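Local coordinates for protein LAIR1 ecotodomain from MGD21 antibody (Homo sapiens, PDB 7JZK) that forms the LAIR1 immunoglobulin-like domain carried as an insert by a human malaria antibody, and binds the V2 domain of a Plasmodium RIFIN through this domain, at residues T34-R39 with R84-Q89; D50-Q53 with S59-R62. All blocks are in the same frame, centred on the assembly; numbering follows the deposited sequence.

How the contacts relate
Reading from the N terminus, the chain first passes 34-39, in the sheet that faces the RIFIN, and then crosses at 50-53 to the other sheet of the sandwich. There it reverses and comes back through 59-62, so that contact 2 closes a short hairpin. It returns to the first sheet and at 84-89 closes the long loop of contact 1, within which contact 2 is wholly nested. The centres of the two contacts lie about 13 Å apart. Phe-35 bridges them through the core: its backbone belongs to the strand of contact 1, whereas its CD1 packs 3.4 Å from CB of Ala-61 and 3.7 Å from CG1 of Val-51 in contact 2.

Contact 1: residues T34-R39 with R84-Q89; sequences TFRLER and RKWSEQ
Arg-36 and Trp-86 meet over one sheet of an immunoglobulin-like sandwich, joining strand 34-38 to strand 85-97 across the intervening strand 74-82. With the CA atoms of Thr-34 and Trp-86 still 9.3 Å apart, no backbone bonds link the segments and long side chains must span the gap. From CB outward, Arg-36 passes across the CH2 and CZ2 end of the indole's six-membered ring. Its CB lies 4.0 Å from CH2 of Trp-86, and its CD 4.2 Å from that same carbon. At chi3 (-55°) the chain bends, and NE comes to 3.7 Å from Trp-86 CH2. The guanidinium then meets Trp-86 CZ2, with Arg-36 CZ 3.6 Å from it and both NH1 and NH2 only slightly farther; this ring carbon lies over the centre of one guanidinium face. The two planes are 46° apart, so the groups are not stacked flat, and the side chains cross at about a right angle. Arginine suits the place because its flat cation can accept a carbon over its face while its N-H groups serve polar partners. NE makes a salt bridge to Asp-47, NH1 a weak hydrogen bond to Ile-97 O of the RIFIN chain, and Tyr-45 adds a cation-pi contact. Tryptophan is broad enough to reach Arg-36 and also meet Phe-105 of the RIFIN chain, so this buried pair contributes directly to the interface. Beyond Arg-36, the ring makes a looser approach to the strand itself, with Trp-86 CZ3 4.5 Å from the carbonyl O of Thr-34.

Contact 2: residues D50-Q53 with S59-R62; sequences DVSQ and SEAR
Two backbone hydrogen bonds between Ser-52 and Glu-60 join segments 50-53 and 59-62 as antiparallel neighbours. Ser-52 N donates to Glu-60 O over 3.0 Å, approaching nearly in line with the carbonyl (C=O...N 166°). The reciprocal bond, Glu-60 N to Ser-52 O, is equally long, but its donor is tilted 31° from the carbonyl plane. Each acceptor also receives a weaker CA-H...O contact: Val-51 CA lies 3.5 Å from Glu-60 O, and Ser-59 CA is just as far from Ser-52 O. Gln-53 and Ser-59 form the adjoining non-hydrogen-bonded pair, where the backbones draw together and Ser-59 CB rests 3.9 Å from Gln-53 CA.

Side chains sort to the two faces of the sheet. On that of Ser-52 and Glu-60, Ser-52 OG sits 3.9 Å from Glu-60 CG, a small polar group beside the aliphatic part of a longer one. Glu-60 extends beyond CG and sets OE1 above a face of the Arg-62 guanidinium, 3.4 Å from NE; this is attraction between charges without a directed N-H. Arg-62 finds a second acid in Glu-11, on the far edge strand of the same sheet. On the other face Ser-59 is buried, and serine suits it because the hydroxyl is short enough to fit and is satisfied by Pro-29 O.

Toward the core, Val-51 CG1, set anti to the carbonyl carbon (chi1 -71°), is the branch that packs 4.1 Å from Ala-61 CB. Small Ala-61 and branched Val-51 suit the side turned to the core, beneath Phe-35 of the opposing sheet. Such an antiparallel hairpin, with strand 52-55 outermost within the chain and strand 58-65 bonded on its other side to strand 22-28, is the D-E pair of an immunoglobulin-like sandwich.

Contact 1: residues T34-R39 with R84-Q89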
loop_
_atom_site.group_PDB
_atom_site.type_symbol
_atom_site.label_atom_id
_atom_site.label_comp_id
_atom_site.label_asym_id
_atom_site.label_seq_id
_atom_site.Cartn_x
_atom_site.Cartn_y
_atom_site.Cartn_z
ATOM N N THR A 34 1.295 9.013 13.299
ATOM C CA THR A 34 1.244 8.894 11.854
ATOM C C THR A 34 -0.020 9.558 11.327
ATOM O O THR A 34 -1.108 9.373 11.879
ATOM C CB THR A 34 1.248 7.423 11.415
ATOM O OG1 THR A 34 2.231 6.693 12.154
ATOM C CG2 THR A 34 1.648 7.346 9.995
ATOM N N PHE A 35 0.133 10.304 10.242
ATOM C CA PHE A 35 -0.985 10.776 9.442
ATOM C C PHE A 35 -1.085 9.914 8.190
ATOM O O PHE A 35 -0.070 9.662 7.533
ATOM C CB PHE A 35 -0.775 12.225 9.023
ATOM C CG PHE A 35 -1.606 13.181 9.775
ATOM C CD1 PHE A 35 -1.023 14.073 10.654
ATOM C CD2 PHE A 35 -2.975 13.156 9.650
ATOM C CE1 PHE A 35 -1.805 14.961 11.376
ATOM C CE2 PHE A 35 -3.757 14.022 10.354
ATOM C CZ PHE A 35 -3.175 14.935 11.221
ATOM N N ARG A 36 -2.301 9.491 7.837
ATOM C CA ARG A 36 -2.558 8.741 6.612
ATOM C C ARG A 36 -3.569 9.505 5.769
ATOM O O ARG A 36 -4.681 9.804 6.238
ATOM C CB ARG A 36 -3.092 7.344 6.924
ATOM C CG ARG A 36 -3.800 6.623 5.793
ATOM C CD ARG A 36 -4.040 5.157 6.167
ATOM N NE ARG A 36 -2.808 4.468 6.551
ATOM C CZ ARG A 36 -2.752 3.191 6.935
ATOM N NH1 ARG A 36 -3.861 2.454 6.992
ATOM N NH2 ARG A 36 -1.587 2.642 7.263
ATOM N N LEU A 37 -3.192 9.776 4.520
ATOM C CA LEU A 37 -4.028 10.462 3.548
ATOM C C LEU A 37 -4.638 9.419 2.634
ATOM O O LEU A 37 -3.903 8.671 1.977
ATOM C CB LEU A 37 -3.219 11.476 2.754
ATOM C CG LEU A 37 -3.930 12.101 1.568
ATOM C CD1 LEU A 37 -4.930 13.156 2.047
ATOM C CD2 LEU A 37 -2.851 12.748 0.718
ATOM N N GLU A 38 -5.954 9.327 2.696
ATOM C CA GLU A 38 -6.669 8.280 1.956
ATOM C C GLU A 38 -7.379 8.869 0.755
ATOM O O GLU A 38 -7.724 10.037 0.784
ATOM C CB GLU A 38 -7.696 7.620 2.866
ATOM C CG GLU A 38 -7.157 6.635 3.873
ATOM C CD GLU A 38 -8.290 5.995 4.651
ATOM O OE1 GLU A 38 -8.021 5.267 5.604
ATOM O OE2 GLU A 38 -9.441 6.231 4.288
ATOM N N ARG A 39 -7.557 8.056 -0.271
ATOM C CA ARG A 39 -8.341 8.475 -1.442
ATOM C C ARG A 39 -9.786 8.046 -1.223
ATOM O O ARG A 39 -10.144 7.733 -0.104
ATOM C CB ARG A 39 -7.746 7.871 -2.710
ATOM C CG ARG A 39 -6.336 8.339 -3.027
ATOM C CD ARG A 39 -6.270 8.825 -4.458
ATOM N NE ARG A 39 -7.253 9.869 -4.694
ATOM C CZ ARG A 39 -7.425 10.497 -5.847
ATOM N NH1 ARG A 39 -6.675 10.197 -6.890
ATOM N NH2 ARG A 39 -8.353 11.425 -5.952
ATOM N N ARG A 84 -2.249 4.169 20.343
ATOM C CA ARG A 84 -2.648 2.799 19.970
ATOM C C ARG A 84 -4.020 2.697 19.331
ATOM O O ARG A 84 -4.688 1.680 19.468
ATOM C CB ARG A 84 -2.600 1.841 21.146
ATOM C CG ARG A 84 -1.317 1.821 21.905
ATOM C CD ARG A 84 -1.652 1.563 23.361
ATOM N NE ARG A 84 -0.937 2.480 24.227
ATOM C CZ ARG A 84 -1.394 2.913 25.392
ATOM N NH1 ARG A 84 -0.667 3.752 26.109
ATOM N NH2 ARG A 84 -2.578 2.518 25.827
ATOM N N LYS A 85 -4.499 3.752 18.695
ATOM C CA LYS A 85 -5.764 3.628 18.001
ATOM C C LYS A 85 -5.808 4.596 16.850
ATOM O O LYS A 85 -5.272 5.693 16.926
ATOM C CB LYS A 85 -6.984 3.821 18.920
ATOM C CG LYS A 85 -6.945 4.969 19.873
ATOM C CD LYS A 85 -7.955 4.689 20.993
ATOM C CE LYS A 85 -7.762 3.293 21.569
ATOM N NZ LYS A 85 -8.524 3.086 22.832
ATOM N N TRP A 86 -6.428 4.154 15.776
ATOM C CA TRP A 86 -6.722 5.055 14.685
ATOM C C TRP A 86 -7.851 5.964 15.141
ATOM O O TRP A 86 -8.780 5.520 15.816
ATOM C CB TRP A 86 -7.159 4.272 13.442
ATOM C CG TRP A 86 -6.051 3.661 12.679
ATOM C CD1 TRP A 86 -5.771 2.327 12.566
ATOM C CD2 TRP A 86 -5.096 4.344 11.871
ATOM N NE1 TRP A 86 -4.678 2.143 11.759
ATOM C CE2 TRP A 86 -4.247 3.367 11.312
ATOM C CE3 TRP A 86 -4.869 5.688 11.570
ATOM C CZ2 TRP A 86 -3.183 3.692 10.474
ATOM C CZ3 TRP A 86 -3.810 6.012 10.739
ATOM C CH2 TRP A 86 -2.984 5.019 10.201
ATOM N N SER A 87 -7.779 7.228 14.763
ATOM C CA SER A 87 -8.890 8.135 14.966
ATOM C C SER A 87 -9.979 7.880 13.928
ATOM O O SER A 87 -9.798 7.117 12.974
ATOM C CB SER A 87 -8.407 9.558 14.845
ATOM O OG SER A 87 -8.071 9.776 13.509
ATOM N N GLU A 88 -11.134 8.510 14.116
ATOM C CA GLU A 88 -12.144 8.495 13.070
ATOM C C GLU A 88 -11.680 9.365 11.911
ATOM O O GLU A 88 -10.879 10.286 12.082
ATOM C CB GLU A 88 -13.482 8.996 13.596
ATOM C CG GLU A 88 -13.729 8.648 15.063
ATOM C CD GLU A 88 -13.447 9.818 16.034
ATOM O OE1 GLU A 88 -14.408 10.328 16.654
ATOM O OE2 GLU A 88 -12.270 10.219 16.192
ATOM N N GLN A 89 -12.127 9.021 10.711
ATOM C CA GLN A 89 -11.669 9.736 9.530
ATOM C C GLN A 89 -12.273 11.135 9.492
ATOM O O GLN A 89 -13.346 11.388 10.036
ATOM C CB GLN A 89 -12.039 8.968 8.253
ATOM C CG GLN A 89 -11.607 7.520 8.258
ATOM C CD GLN A 89 -12.673 6.648 8.863
ATOM O OE1 GLN A 89 -13.618 7.153 9.473
ATOM N NE2 GLN A 89 -12.559 5.339 8.676
#

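Contact 2: residues D50-Q53 with S59-R62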
loop_
_atom_site.group_PDB
_atom_site.type_symbol
_atom_site.label_atom_id
_atom_site.label_comp_id
_atom_site.label_asym_id
_atom_site.label_seq_id
_atom_site.Cartn_x
_atom_site.Cartn_y
_atom_site.Cartn_z
ATOM N N ASP A 50 6.436 12.358 9.522
ATOM C CA ASP A 50 6.970 13.693 9.763
ATOM C C ASP A 50 5.767 14.585 10.062
ATOM O O ASP A 50 5.205 15.238 9.180
ATOM C CB ASP A 50 7.780 14.194 8.573
ATOM C CG ASP A 50 8.263 15.648 8.743
ATOM O OD1 ASP A 50 8.356 16.155 9.894
ATOM O OD2 ASP A 50 8.522 16.299 7.707
ATOM N N VAL A 51 5.376 14.619 11.333
ATOM C CA VAL A 51 4.279 15.456 11.807
ATOM C C VAL A 51 4.887 16.616 12.579
ATOM O O VAL A 51 5.685 16.407 13.500
ATOM C CB VAL A 51 3.297 14.663 12.692
ATOM C CG1 VAL A 51 2.485 13.672 11.849
ATOM C CG2 VAL A 51 4.054 13.901 13.764
ATOM N N SER A 52 4.537 17.835 12.199
ATOM C CA SER A 52 5.127 19.005 12.826
ATOM C C SER A 52 4.100 19.593 13.783
ATOM O O SER A 52 2.977 19.916 13.379
ATOM C CB SER A 52 5.586 20.033 11.787
ATOM O OG SER A 52 4.717 20.084 10.674
ATOM N N GLN A 53 4.476 19.695 15.054
ATOM C CA GLN A 53 3.606 20.287 16.064
ATOM C C GLN A 53 3.641 21.796 15.882
ATOM O O GLN A 53 4.648 22.437 16.186
ATOM C CB GLN A 53 4.066 19.893 17.458
ATOM C CG GLN A 53 3.341 20.618 18.525
ATOM C CD GLN A 53 3.980 20.413 19.860
ATOM O OE1 GLN A 53 4.368 19.297 20.211
ATOM N NE2 GLN A 53 4.098 21.491 20.626
ATOM N N SER A 59 -1.235 19.729 15.617
ATOM C CA SER A 59 -0.138 19.255 14.777
ATOM C C SER A 59 -0.663 18.958 13.390
ATOM O O SER A 59 -1.856 18.694 13.195
ATOM C CB SER A 59 0.565 17.990 15.331
ATOM O OG SER A 59 -0.280 16.854 15.333
ATOM N N GLU A 60 0.245 18.996 12.426
ATOM C CA GLU A 60 -0.176 18.860 11.054
ATOM C C GLU A 60 0.838 18.037 10.285
ATOM O O GLU A 60 1.964 17.806 10.734
ATOM C CB GLU A 60 -0.354 20.226 10.385
ATOM C CG GLU A 60 0.952 20.852 9.962
ATOM C CD GLU A 60 0.761 22.114 9.141
ATOM O OE1 GLU A 60 1.685 22.481 8.375
ATOM O OE2 GLU A 60 -0.322 22.731 9.252
ATOM N N ALA A 61 0.392 17.579 9.123
ATOM C CA ALA A 61 1.220 16.854 8.179
ATOM C C ALA A 61 0.787 17.288 6.793
ATOM O O ALA A 61 -0.399 17.545 6.557
ATOM C CB ALA A 61 1.088 15.341 8.331
ATOM N N ARG A 62 1.747 17.364 5.880
ATOM C CA ARG A 62 1.502 17.898 4.554
ATOM C C ARG A 62 1.817 16.836 3.507
ATOM O O ARG A 62 2.866 16.185 3.575
ATOM C CB ARG A 62 2.380 19.130 4.351
ATOM C CG ARG A 62 2.083 20.185 5.390
ATOM C CD ARG A 62 2.639 21.543 5.045
ATOM N NE ARG A 62 1.506 22.448 4.968
ATOM C CZ ARG A 62 1.568 23.758 5.127
ATOM N NH1 ARG A 62 2.730 24.350 5.382
ATOM N NH2 ARG A 62 0.452 24.473 5.034
#